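PDB 5TZJ: glycosyl transferase from Staphylococcus aureus, which is a family 2 glycosyltransferase whose chain also carries a TarS-type linker region, and which holds uridine-diphosphate-N-acetylglucosamine in a pocket. Local coordinates for residues Phe221-Ile232 / Phe249-Thr259. Numbering follows the deposited sequence.
Sequences FYEVMRLIAVEI and FLNRHFSFSRT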
# COMPACT_ATOMS: atom_id res chain seq x y z
N PHE A 221 -13.49 2.17 -1.06
CA PHE A 221 -12.16 2.35 -1.61
C PHE A 221 -11.74 3.81 -1.55
O PHE A 221 -10.63 4.13 -1.10
CB PHE A 221 -12.10 1.85 -3.06
CG PHE A 221 -10.77 2.09 -3.72
CD1 PHE A 221 -9.67 1.33 -3.36
CD2 PHE A 221 -10.62 3.07 -4.69
CE1 PHE A 221 -8.41 1.53 -3.96
CE2 PHE A 221 -9.39 3.28 -5.31
CZ PHE A 221 -8.27 2.50 -4.93
N TYR A 222 -12.60 4.71 -2.04
CA TYR A 222 -12.20 6.11 -2.18
C TYR A 222 -12.29 6.86 -0.87
O TYR A 222 -11.68 7.92 -0.75
CB TYR A 222 -13.08 6.81 -3.24
CG TYR A 222 -12.70 6.41 -4.67
CD1 TYR A 222 -11.47 6.78 -5.21
CD2 TYR A 222 -13.56 5.63 -5.45
CE1 TYR A 222 -11.10 6.37 -6.50
CE2 TYR A 222 -13.19 5.25 -6.78
CZ TYR A 222 -11.96 5.66 -7.28
OH TYR A 222 -11.51 5.27 -8.54
N GLU A 223 -12.98 6.32 0.15
CA GLU A 223 -12.85 6.88 1.48
C GLU A 223 -11.43 6.69 2.01
O GLU A 223 -10.90 7.56 2.70
CB GLU A 223 -13.87 6.22 2.45
CG GLU A 223 -13.62 6.53 3.94
CD GLU A 223 -13.90 7.99 4.28
OE1 GLU A 223 -13.60 8.42 5.41
OE2 GLU A 223 -14.43 8.73 3.41
N VAL A 224 -10.81 5.54 1.75
CA VAL A 224 -9.40 5.41 2.19
C VAL A 224 -8.52 6.40 1.43
O VAL A 224 -7.54 6.94 1.98
CB VAL A 224 -8.90 3.97 1.95
CG1 VAL A 224 -7.37 3.85 2.27
CG2 VAL A 224 -9.79 2.90 2.70
N MET A 225 -8.84 6.67 0.17
CA MET A 225 -8.02 7.64 -0.58
C MET A 225 -8.16 9.05 0.01
O MET A 225 -7.16 9.76 0.21
CB MET A 225 -8.40 7.62 -2.08
CG MET A 225 -8.17 6.26 -2.79
SD MET A 225 -6.51 5.60 -2.61
CE MET A 225 -6.80 4.21 -1.46
N ARG A 226 -9.41 9.47 0.31
CA ARG A 226 -9.65 10.74 0.99
C ARG A 226 -8.89 10.82 2.32
O ARG A 226 -8.29 11.86 2.64
CB ARG A 226 -11.16 10.90 1.22
CG ARG A 226 -11.56 12.27 1.77
CD ARG A 226 -13.03 12.30 2.16
NE ARG A 226 -13.25 11.46 3.35
CZ ARG A 226 -12.89 11.80 4.60
NH1 ARG A 226 -12.32 12.98 4.83
NH2 ARG A 226 -13.15 10.96 5.63
N LEU A 227 -8.98 9.78 3.16
CA LEU A 227 -8.23 9.81 4.42
C LEU A 227 -6.75 10.03 4.18
O LEU A 227 -6.08 10.71 4.97
CB LEU A 227 -8.45 8.51 5.24
CG LEU A 227 -9.87 8.32 5.78
CD1 LEU A 227 -10.14 6.90 6.29
CD2 LEU A 227 -10.09 9.30 6.93
N ILE A 228 -6.20 9.44 3.12
CA ILE A 228 -4.78 9.65 2.80
C ILE A 228 -4.51 11.09 2.45
O ILE A 228 -3.53 11.67 2.91
CB ILE A 228 -4.32 8.70 1.67
CG1 ILE A 228 -4.19 7.27 2.23
CG2 ILE A 228 -2.90 9.05 1.18
CD1 ILE A 228 -4.11 6.24 1.08
N ALA A 229 -5.38 11.70 1.65
CA ALA A 229 -5.19 13.10 1.30
C ALA A 229 -5.30 13.97 2.55
O ALA A 229 -4.51 14.90 2.73
CB ALA A 229 -6.24 13.53 0.23
N VAL A 230 -6.26 13.67 3.45
CA VAL A 230 -6.35 14.42 4.70
C VAL A 230 -5.09 14.23 5.53
O VAL A 230 -4.51 15.19 6.05
CB VAL A 230 -7.62 13.99 5.47
CG1 VAL A 230 -7.61 14.57 6.89
CG2 VAL A 230 -8.84 14.45 4.66
N GLU A 231 -4.62 12.99 5.63
CA GLU A 231 -3.43 12.69 6.42
C GLU A 231 -2.23 13.51 5.95
O GLU A 231 -1.54 14.13 6.76
CB GLU A 231 -3.12 11.19 6.37
CG GLU A 231 -2.17 10.77 7.42
CD GLU A 231 -2.82 10.82 8.83
OE1 GLU A 231 -2.12 11.18 9.76
OE2 GLU A 231 -4.03 10.52 8.99
N ILE A 232 -1.97 13.50 4.63
CA ILE A 232 -0.81 14.23 4.10
C ILE A 232 -0.93 15.72 4.42
O ILE A 232 0.01 16.34 4.92
CB ILE A 232 -0.67 14.00 2.59
CG1 ILE A 232 -0.24 12.54 2.28
CG2 ILE A 232 0.30 15.05 1.93
CD1 ILE A 232 -0.59 12.07 0.85
N PHE A 249 1.49 11.16 -4.57
CA PHE A 249 0.49 10.14 -4.28
C PHE A 249 -0.55 10.10 -5.39
O PHE A 249 -1.00 9.02 -5.79
CB PHE A 249 -0.19 10.36 -2.92
CG PHE A 249 -1.23 9.29 -2.63
CD1 PHE A 249 -0.83 8.00 -2.31
CD2 PHE A 249 -2.57 9.54 -2.86
CE1 PHE A 249 -1.79 6.97 -2.11
CE2 PHE A 249 -3.52 8.52 -2.64
CZ PHE A 249 -3.12 7.25 -2.28
N LEU A 250 -0.95 11.27 -5.89
CA LEU A 250 -1.94 11.29 -6.97
C LEU A 250 -1.38 10.71 -8.27
O LEU A 250 -2.08 9.99 -8.99
CB LEU A 250 -2.45 12.72 -7.17
CG LEU A 250 -3.27 13.30 -6.00
CD1 LEU A 250 -3.54 14.83 -6.22
CD2 LEU A 250 -4.62 12.56 -5.85
N ASN A 251 -0.08 10.97 -8.59
CA ASN A 251 0.53 10.35 -9.77
C ASN A 251 0.46 8.83 -9.69
O ASN A 251 0.10 8.16 -10.67
CB ASN A 251 1.99 10.78 -9.89
CG ASN A 251 2.14 12.23 -10.34
OD1 ASN A 251 1.23 12.83 -10.95
ND2 ASN A 251 3.29 12.79 -10.06
N ARG A 252 0.91 8.28 -8.55
CA ARG A 252 0.83 6.85 -8.31
C ARG A 252 -0.60 6.34 -8.48
O ARG A 252 -0.85 5.34 -9.18
CB ARG A 252 1.33 6.55 -6.89
CG ARG A 252 0.88 5.17 -6.37
CD ARG A 252 0.36 5.16 -4.88
NE ARG A 252 -0.39 3.91 -4.64
CZ ARG A 252 0.17 2.75 -4.33
NH1 ARG A 252 1.47 2.68 -4.13
NH2 ARG A 252 -0.58 1.65 -4.19
N HIS A 253 -1.54 6.99 -7.81
CA HIS A 253 -2.91 6.47 -7.71
C HIS A 253 -3.57 6.39 -9.08
O HIS A 253 -4.10 5.35 -9.48
CB HIS A 253 -3.73 7.36 -6.80
CG HIS A 253 -5.19 7.00 -6.78
ND1 HIS A 253 -5.69 6.02 -5.95
CD2 HIS A 253 -6.25 7.47 -7.50
CE1 HIS A 253 -6.99 5.90 -6.15
NE2 HIS A 253 -7.37 6.76 -7.08
N PHE A 254 -3.47 7.50 -9.85
CA PHE A 254 -4.12 7.57 -11.16
C PHE A 254 -3.41 6.70 -12.18
O PHE A 254 -4.05 6.33 -13.18
CB PHE A 254 -4.20 9.04 -11.67
CG PHE A 254 -5.38 9.80 -11.11
CD1 PHE A 254 -5.32 10.36 -9.82
CD2 PHE A 254 -6.54 9.92 -11.86
CE1 PHE A 254 -6.40 11.03 -9.31
CE2 PHE A 254 -7.61 10.61 -11.36
CZ PHE A 254 -7.57 11.16 -10.09
N SER A 255 -2.14 6.34 -11.93
CA SER A 255 -1.42 5.46 -12.84
C SER A 255 -1.65 4.00 -12.54
O SER A 255 -1.66 3.19 -13.47
CB SER A 255 0.10 5.70 -12.79
OG SER A 255 0.40 7.05 -13.02
N PHE A 256 -1.79 3.61 -11.25
CA PHE A 256 -1.73 2.20 -10.94
C PHE A 256 -2.96 1.65 -10.27
O PHE A 256 -3.15 0.44 -10.27
CB PHE A 256 -0.48 1.90 -10.09
CG PHE A 256 0.78 2.15 -10.85
CD1 PHE A 256 1.02 1.48 -12.03
CD2 PHE A 256 1.68 3.13 -10.45
CE1 PHE A 256 2.18 1.72 -12.80
CE2 PHE A 256 2.83 3.37 -11.19
CZ PHE A 256 3.07 2.66 -12.37
N SER A 257 -3.84 2.47 -9.77
CA SER A 257 -5.01 1.94 -9.07
C SER A 257 -6.14 1.68 -10.07
O SER A 257 -6.04 2.00 -11.26
CB SER A 257 -5.47 2.90 -7.99
OG SER A 257 -6.23 3.93 -8.64
N ARG A 258 -7.24 1.13 -9.54
CA ARG A 258 -8.48 0.89 -10.29
C ARG A 258 -9.07 2.18 -10.84
O ARG A 258 -9.96 2.14 -11.71
CB ARG A 258 -9.52 0.22 -9.35
CG ARG A 258 -10.00 1.24 -8.28
CD ARG A 258 -10.91 0.60 -7.23
NE ARG A 258 -10.22 -0.46 -6.51
CZ ARG A 258 -10.85 -1.38 -5.77
NH1 ARG A 258 -12.19 -1.37 -5.67
NH2 ARG A 258 -10.14 -2.31 -5.17
N THR A 259 -8.66 3.34 -10.33
CA THR A 259 -9.09 4.59 -10.95
C THR A 259 -8.64 4.65 -12.41
O THR A 259 -9.36 5.17 -13.30
CB THR A 259 -8.53 5.76 -10.16
OG1 THR A 259 -9.15 5.76 -8.87
CG2 THR A 259 -8.85 7.12 -10.86
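Arg-258 lies flat over one face of the Phe-221 ring, giving a cation-pi stack with guanidinium and ring planes only 12° apart and Arg-258 CZ 4.2 Å from the ring centroid. Its CD adds a CH-pi contact to the same face. The bend at chi3 (61°) brings both CD and the guanidinium over the ring, giving the face an aliphatic and a charged partner; Arg-258 NH1 also makes a weak hydrogen bond to Val-216 O.

The polar contact centres on Thr-259 OG1, hydrogen-bonded to His-253 NE2 at 2.7 Å. Tyr-222, its hydroxyl carried across on a rigid ring, brings OH close to the same oxygen, near the phenol plane, though the exact length is doubtful. Ser-257 OG accepts from Thr-259 N, an ST turn just after the helix, and separately donates to His-253 O.

Aromatic, sulfur and aliphatic contacts follow. The flat Phe-249 ring offers a face to the branched Ile-228, whose CG2 sits 3.8 Å from the centroid (CH-pi), and an edge to Met-225. Bends at chi2 and chi3 set Met-225 SD 3.8 Å from Phe-249 CZ, a Met-aromatic contact, and obliquely beside the His-253 ring. Phe-281 of helix 271-282 meets His-253 edge-to-face.

Helices 221-232 and 249-256 run antiparallel at 164°, closest approach 12.1 Å, a spacing filled by large side chains: a helical hairpin within the TarS-type linker domain.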